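Local atomic coordinates of MMACHC-like protein (Caenorhabditis elegans, PDB entry 5UJC), a protein that binds vitamin B12 and probably strips its upper ligand, decyanating cyanocobalamin reductively with a flavin and NADPH and demethylating methylcobalamin with glutathione. Residues I32-E37 / F200-P205; M134-H139 / A144-P149. All blocks are in the same frame, centred on the assembly; numbering follows the deposited sequence.

Contact 1 (I32-E37 / F200-P205); sequences IGSYNE and FCEKEP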
loop_
_atom_site.group_PDB
_atom_site.type_symbol
_atom_site.label_atom_id
_atom_site.label_comp_id
_atom_site.label_asym_id
_atom_site.label_seq_id
_atom_site.Cartn_x
_atom_site.Cartn_y
_atom_site.Cartn_z
ATOM N N ILE A 32 4.983 -0.548 -17.210
ATOM C CA ILE A 32 4.879 0.884 -17.028
ATOM C C ILE A 32 3.870 1.486 -18.025
ATOM O O ILE A 32 3.127 2.398 -17.675
ATOM C CB ILE A 32 6.262 1.584 -17.166
ATOM C CG1 ILE A 32 7.179 1.224 -15.987
ATOM C CG2 ILE A 32 6.101 3.100 -17.280
ATOM C CD1 ILE A 32 6.679 1.683 -14.633
ATOM N N GLY A 33 3.823 0.955 -19.252
ATOM C CA GLY A 33 2.871 1.460 -20.252
ATOM C C GLY A 33 1.413 1.378 -19.792
ATOM O O GLY A 33 0.585 2.245 -20.137
ATOM N N SER A 34 1.088 0.348 -19.018
ATOM C CA SER A 34 -0.271 0.201 -18.501
ATOM C C SER A 34 -0.597 1.308 -17.522
ATOM O O SER A 34 -1.695 1.851 -17.530
ATOM C CB SER A 34 -0.445 -1.143 -17.837
ATOM O OG SER A 34 -0.235 -2.195 -18.768
ATOM N N TYR A 35 0.368 1.661 -16.690
ATOM C CA TYR A 35 0.203 2.776 -15.781
ATOM C C TYR A 35 0.065 4.110 -16.541
ATOM O O TYR A 35 -0.836 4.909 -16.261
ATOM C CB TYR A 35 1.390 2.844 -14.810
ATOM C CG TYR A 35 1.343 4.021 -13.861
ATOM C CD1 TYR A 35 0.660 3.944 -12.652
ATOM C CD2 TYR A 35 1.988 5.221 -14.177
ATOM C CE1 TYR A 35 0.621 5.002 -11.791
ATOM C CE2 TYR A 35 1.982 6.281 -13.304
ATOM C CZ TYR A 35 1.286 6.177 -12.114
ATOM O OH TYR A 35 1.250 7.232 -11.219
ATOM N N ASN A 36 0.953 4.340 -17.484
ATOM C CA ASN A 36 0.933 5.595 -18.230
ATOM C C ASN A 36 -0.347 5.769 -19.033
ATOM O O ASN A 36 -0.846 6.883 -19.169
ATOM C CB ASN A 36 2.151 5.705 -19.121
ATOM C CG ASN A 36 3.417 6.034 -18.349
ATOM O OD1 ASN A 36 3.361 6.465 -17.193
ATOM N ND2 ASN A 36 4.564 5.878 -19.002
ATOM N N GLU A 37 -0.863 4.669 -19.592
ATOM C CA GLU A 37 -2.155 4.708 -20.308
ATOM C C GLU A 37 -3.288 5.143 -19.361
ATOM O O GLU A 37 -4.163 5.924 -19.743
ATOM C CB GLU A 37 -2.469 3.330 -20.956
ATOM C CG GLU A 37 -3.844 3.227 -21.637
ATOM C CD GLU A 37 -4.206 1.796 -22.057
ATOM O OE1 GLU A 37 -3.679 0.816 -21.451
ATOM O OE2 GLU A 37 -5.035 1.648 -22.982
ATOM N N PHE A 200 3.777 -9.635 -21.544
ATOM C CA PHE A 200 3.052 -9.846 -20.306
ATOM C C PHE A 200 1.677 -9.175 -20.350
ATOM O O PHE A 200 1.540 -8.015 -20.778
ATOM C CB PHE A 200 3.844 -9.310 -19.133
ATOM C CG PHE A 200 3.187 -9.554 -17.793
ATOM C CD1 PHE A 200 3.025 -10.845 -17.308
ATOM C CD2 PHE A 200 2.698 -8.490 -17.032
ATOM C CE1 PHE A 200 2.428 -11.076 -16.084
ATOM C CE2 PHE A 200 2.119 -8.722 -15.792
ATOM C CZ PHE A 200 1.978 -10.016 -15.324
ATOM N N CYS A 201 0.672 -9.895 -19.875
ATOM C CA CYS A 201 -0.697 -9.366 -19.770
ATOM C C CYS A 201 -1.134 -9.397 -18.337
ATOM O O CYS A 201 -1.274 -10.466 -17.751
ATOM C CB CYS A 201 -1.662 -10.215 -20.614
ATOM S SG CYS A 201 -1.348 -10.163 -22.388
ATOM N N GLU A 202 -1.337 -8.218 -17.759
ATOM C CA GLU A 202 -1.809 -8.104 -16.379
ATOM C C GLU A 202 -3.189 -8.739 -16.226
ATOM O O GLU A 202 -4.035 -8.575 -17.074
ATOM C CB GLU A 202 -1.890 -6.633 -15.962
ATOM C CG GLU A 202 -0.555 -5.896 -15.954
ATOM C CD GLU A 202 -0.273 -5.120 -17.218
ATOM O OE1 GLU A 202 -0.991 -5.303 -18.242
ATOM O OE2 GLU A 202 0.671 -4.326 -17.202
ATOM N N LYS A 203 -3.443 -9.374 -15.095
ATOM C CA LYS A 203 -4.811 -9.796 -14.808
ATOM C C LYS A 203 -5.689 -8.583 -14.503
ATOM O O LYS A 203 -5.193 -7.520 -14.110
ATOM C CB LYS A 203 -4.868 -10.839 -13.687
ATOM C CG LYS A 203 -4.707 -10.305 -12.291
ATOM C CD LYS A 203 -4.928 -11.418 -11.258
ATOM C CE LYS A 203 -3.836 -12.479 -11.298
ATOM N NZ LYS A 203 -2.472 -11.894 -11.175
ATOM N N GLU A 204 -6.976 -8.724 -14.778
ATOM C CA GLU A 204 -7.934 -7.702 -14.465
ATOM C C GLU A 204 -8.247 -7.758 -12.969
ATOM O O GLU A 204 -8.339 -8.839 -12.393
ATOM C CB GLU A 204 -9.213 -7.910 -15.291
ATOM C CG GLU A 204 -9.015 -7.650 -16.775
ATOM C CD GLU A 204 -9.757 -6.419 -17.247
ATOM O OE1 GLU A 204 -9.422 -5.303 -16.779
ATOM O OE2 GLU A 204 -10.685 -6.571 -18.071
ATOM N N PRO A 205 -8.456 -6.592 -12.340
ATOM C CA PRO A 205 -8.846 -6.605 -10.934
ATOM C C PRO A 205 -10.245 -7.164 -10.718
ATOM O O PRO A 205 -11.137 -6.933 -11.531
ATOM C CB PRO A 205 -8.770 -5.132 -10.543
ATOM C CG PRO A 205 -9.050 -4.403 -11.820
ATOM C CD PRO A 205 -8.443 -5.231 -12.902
#

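Contact 2 (M134-H139 / A144-P149); sequences MQTCGH and AFYYQP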
loop_
_atom_site.group_PDB
_atom_site.type_symbol
_atom_site.label_atom_id
_atom_site.label_comp_id
_atom_site.label_asym_id
_atom_site.label_seq_id
_atom_site.Cartn_x
_atom_site.Cartn_y
_atom_site.Cartn_z
ATOM N N MET A 134 -0.582 4.915 -6.361
ATOM C CA MET A 134 -0.630 3.497 -6.005
ATOM C C MET A 134 -1.936 2.798 -6.321
ATOM O O MET A 134 -1.945 1.626 -6.708
ATOM C CB MET A 134 -0.328 3.333 -4.520
ATOM C CG MET A 134 1.069 3.632 -4.160
ATOM S SD MET A 134 2.212 2.501 -4.942
ATOM C CE MET A 134 3.735 2.987 -4.175
ATOM N N GLN A 135 -3.051 3.509 -6.178
ATOM C CA GLN A 135 -4.350 2.889 -6.486
ATOM C C GLN A 135 -4.481 2.608 -7.971
ATOM O O GLN A 135 -5.042 1.588 -8.378
ATOM C CB GLN A 135 -5.507 3.751 -5.977
ATOM C CG GLN A 135 -5.471 3.907 -4.464
ATOM C CD GLN A 135 -6.192 5.134 -4.000
ATOM O OE1 GLN A 135 -5.903 6.248 -4.455
ATOM N NE2 GLN A 135 -7.160 4.952 -3.102
ATOM N N THR A 136 -3.902 3.477 -8.790
ATOM C CA THR A 136 -3.868 3.226 -10.234
ATOM C C THR A 136 -2.973 2.011 -10.545
ATOM O O THR A 136 -3.374 1.131 -11.305
ATOM C CB THR A 136 -3.409 4.471 -10.997
ATOM O OG1 THR A 136 -4.399 5.505 -10.851
ATOM C CG2 THR A 136 -3.227 4.186 -12.469
ATOM N N CYS A 137 -1.793 1.937 -9.908
ATOM C CA CYS A 137 -0.954 0.748 -10.070
ATOM C C CYS A 137 -1.720 -0.520 -9.685
ATOM O O CYS A 137 -1.641 -1.522 -10.357
ATOM C CB CYS A 137 0.325 0.819 -9.218
ATOM S SG CYS A 137 1.477 2.094 -9.700
ATOM N N GLY A 138 -2.414 -0.473 -8.557
ATOM C CA GLY A 138 -3.127 -1.642 -8.079
ATOM C C GLY A 138 -4.186 -2.121 -9.036
ATOM O O GLY A 138 -4.414 -3.351 -9.191
ATOM N N HIS A 139 -4.846 -1.176 -9.689
ATOM C CA HIS A 139 -5.901 -1.530 -10.633
ATOM C C HIS A 139 -5.305 -2.129 -11.931
ATOM O O HIS A 139 -5.718 -3.213 -12.380
ATOM C CB HIS A 139 -6.742 -0.298 -10.940
ATOM C CG HIS A 139 -8.033 -0.598 -11.636
ATOM N ND1 HIS A 139 -9.207 -0.803 -10.956
ATOM C CD2 HIS A 139 -8.326 -0.739 -12.947
ATOM C CE1 HIS A 139 -10.179 -1.040 -11.817
ATOM N NE2 HIS A 139 -9.668 -1.009 -13.035
ATOM N N ALA A 144 -6.093 -4.903 -6.943
ATOM C CA ALA A 144 -7.229 -4.373 -6.198
ATOM C C ALA A 144 -7.991 -3.461 -7.121
ATOM O O ALA A 144 -7.391 -2.698 -7.864
ATOM C CB ALA A 144 -6.740 -3.619 -4.969
ATOM N N PHE A 145 -9.321 -3.535 -7.060
ATOM C CA PHE A 145 -10.193 -2.714 -7.906
ATOM C C PHE A 145 -10.274 -1.314 -7.299
ATOM O O PHE A 145 -10.559 -1.147 -6.108
ATOM C CB PHE A 145 -11.566 -3.338 -7.991
ATOM C CG PHE A 145 -12.384 -2.828 -9.136
ATOM C CD1 PHE A 145 -12.959 -1.565 -9.094
ATOM C CD2 PHE A 145 -12.572 -3.599 -10.257
ATOM C CE1 PHE A 145 -13.695 -1.093 -10.164
ATOM C CE2 PHE A 145 -13.287 -3.128 -11.335
ATOM C CZ PHE A 145 -13.856 -1.869 -11.282
ATOM N N TYR A 146 -9.990 -0.321 -8.114
ATOM C CA TYR A 146 -9.958 1.062 -7.678
ATOM C C TYR A 146 -11.310 1.736 -7.999
ATOM O O TYR A 146 -11.638 1.966 -9.181
ATOM C CB TYR A 146 -8.801 1.796 -8.378
ATOM C CG TYR A 146 -8.621 3.265 -8.032
ATOM C CD1 TYR A 146 -9.001 3.783 -6.785
ATOM C CD2 TYR A 146 -7.970 4.106 -8.914
ATOM C CE1 TYR A 146 -8.764 5.107 -6.459
ATOM C CE2 TYR A 146 -7.750 5.440 -8.608
ATOM C CZ TYR A 146 -8.157 5.940 -7.372
ATOM O OH TYR A 146 -7.935 7.273 -7.025
ATOM N N TYR A 147 -12.041 2.091 -6.939
ATOM C CA TYR A 147 -13.326 2.750 -7.041
ATOM C C TYR A 147 -13.128 4.261 -6.986
ATOM O O TYR A 147 -12.757 4.826 -5.928
ATOM C CB TYR A 147 -14.265 2.259 -5.924
ATOM C CG TYR A 147 -14.628 0.831 -6.103
ATOM C CD1 TYR A 147 -15.617 0.457 -6.987
ATOM C CD2 TYR A 147 -13.943 -0.173 -5.433
ATOM C CE1 TYR A 147 -15.871 -0.858 -7.252
ATOM C CE2 TYR A 147 -14.216 -1.514 -5.668
ATOM C CZ TYR A 147 -15.154 -1.852 -6.606
ATOM O OH TYR A 147 -15.413 -3.180 -6.883
ATOM N N GLN A 148 -13.362 4.919 -8.131
ATOM C CA GLN A 148 -13.057 6.326 -8.269
ATOM C C GLN A 148 -14.354 7.137 -8.271
ATOM O O GLN A 148 -15.275 6.795 -8.994
ATOM C CB GLN A 148 -12.325 6.555 -9.585
ATOM C CG GLN A 148 -11.032 5.765 -9.697
ATOM C CD GLN A 148 -10.142 6.267 -10.811
ATOM O OE1 GLN A 148 -9.755 7.437 -10.835
ATOM N NE2 GLN A 148 -9.811 5.396 -11.728
ATOM N N PRO A 149 -14.410 8.257 -7.501
ATOM C CA PRO A 149 -15.654 9.015 -7.456
ATOM C C PRO A 149 -16.147 9.465 -8.835
ATOM O O PRO A 149 -17.368 9.472 -9.085
ATOM C CB PRO A 149 -15.298 10.222 -6.591
ATOM C CG PRO A 149 -14.225 9.721 -5.680
ATOM C CD PRO A 149 -13.445 8.725 -6.479
HETATM O O HOH W 1 -6.113 -0.427 -6.815
#

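Contact 1 (I32-E37 / F200-P205)
Ser34, in the first turn of helix 32-39, and Glu202, in the extended loop that follows strand 185-196, are the nearest residues of the two backbones, with 8.7 Å between Ser34 CA and Glu202 CA. The helix is already regular here, Asn36 N bonding to Ile32 O at 2.9 Å, whereas segment 200-205 has neither helix nor strand. Side chains therefore span the gap. Both CB atoms point toward the opposite segment, and the Glu202 chain bends at CG (chi2 96°), which turns its carboxylate to the serine. Ser34 OG donates to Glu202 OE2 at 2.8 Å, approaching from above the carboxylate plane, 36° out of it; Glu202 OE1 lies 3.2 Å from the same Ser34 OG. Glu202 OE2 is gripped a second time, by the backbone N of Lys31 just before the helix, so a negative charge sits beside the helix start, where the helix dipole would probably suit it. With an alanine in place of Glu202, both Ser34 OG and Lys31 N would probably lose their common acceptor, and the loop its polar tie to the helix. This is a surface tie between loop and helix start, with the Ser34 side chain about 9 Å from the bound methylcobalamin. Lys31 NZ reinforces the junction by bonding to Phe200 O. The loop also lies against the edge strand 25-31, with Glu202 on Phe30 and Phe200 on Met29, while Ile32 packs on Thr53 and Ala55 of strand 53-60.

Contact 2 (M134-H139 / A144-P149)
The side chain of His139 carries CG anti to its own N (chi1 -166°), which swings the imidazole out from helix 134-140 across the start of strand 145-147; Tyr146 has the same trans first torsion and sends its phenol ring back along the helix to Gln135. His139 ND1 accepts Tyr146 N at 3.0 Å in a nearly straight bond (N-H...N 173°), with the donor close to the imidazole plane. That bond holds the ring with its CE1 corner over the centre of the Phe145 face, an edge-to-face pair with centroids 4.7 Å apart and planes at 76°. Gln135 CB makes a CH-pi contact with the Tyr146 ring, 3.5 Å from its centroid, and Gln148 CG covers the opposite face, so the phenol is sandwiched between aliphatic carbons. The Gln135 amide continues past the ring rim, but its NE2 bonds to Gly173 O and to the bound methylcobalamin. The backbones join near the C-terminal end of the helix segment: Ala144 N donates to Gly138 O at 3.2 Å, and water 1 donates to both Gln135 O and Ala144 O, 2.8 Å from each. Ala144 O also receives a CA-H...O contact from His139 CA at 3.4 Å. Helix and strand are thus fastened as one wall of the cobalamin pocket. Its ligand-facing polar groups, Tyr146 OH, Gln148 OE1 and Gln135 NE2, bond to methylcobalamin, and the carbons over both faces probably hold the Tyr146 ring in place, so that its hydroxyl oxygen lies where it bonds to the cobalamin.

How the contacts relate
Segments follow the chain in the order 32-37, 134-139, 144-149, 200-205, so contact 1 brackets contact 2; their centres lie 12 Å apart on the same side of the chain's centre. They meet directly: Pro205 CD packs 3.4 Å from His139 O, and Tyr35 CD1 lies 3.6 Å from Cys137 SG, while Tyr35 OH bonds to Leu133 N. Contact 1 borders the four-stranded antiparallel sheet, beside edge strand 25-31, and helix 134-140 of contact 2 packs on strand 185-196 of that sheet. Strand 145-147 pairs separately, with strand 174-176. The surface tie of contact 1 thus adjoins the buried cobalamin-binding wall of contact 2.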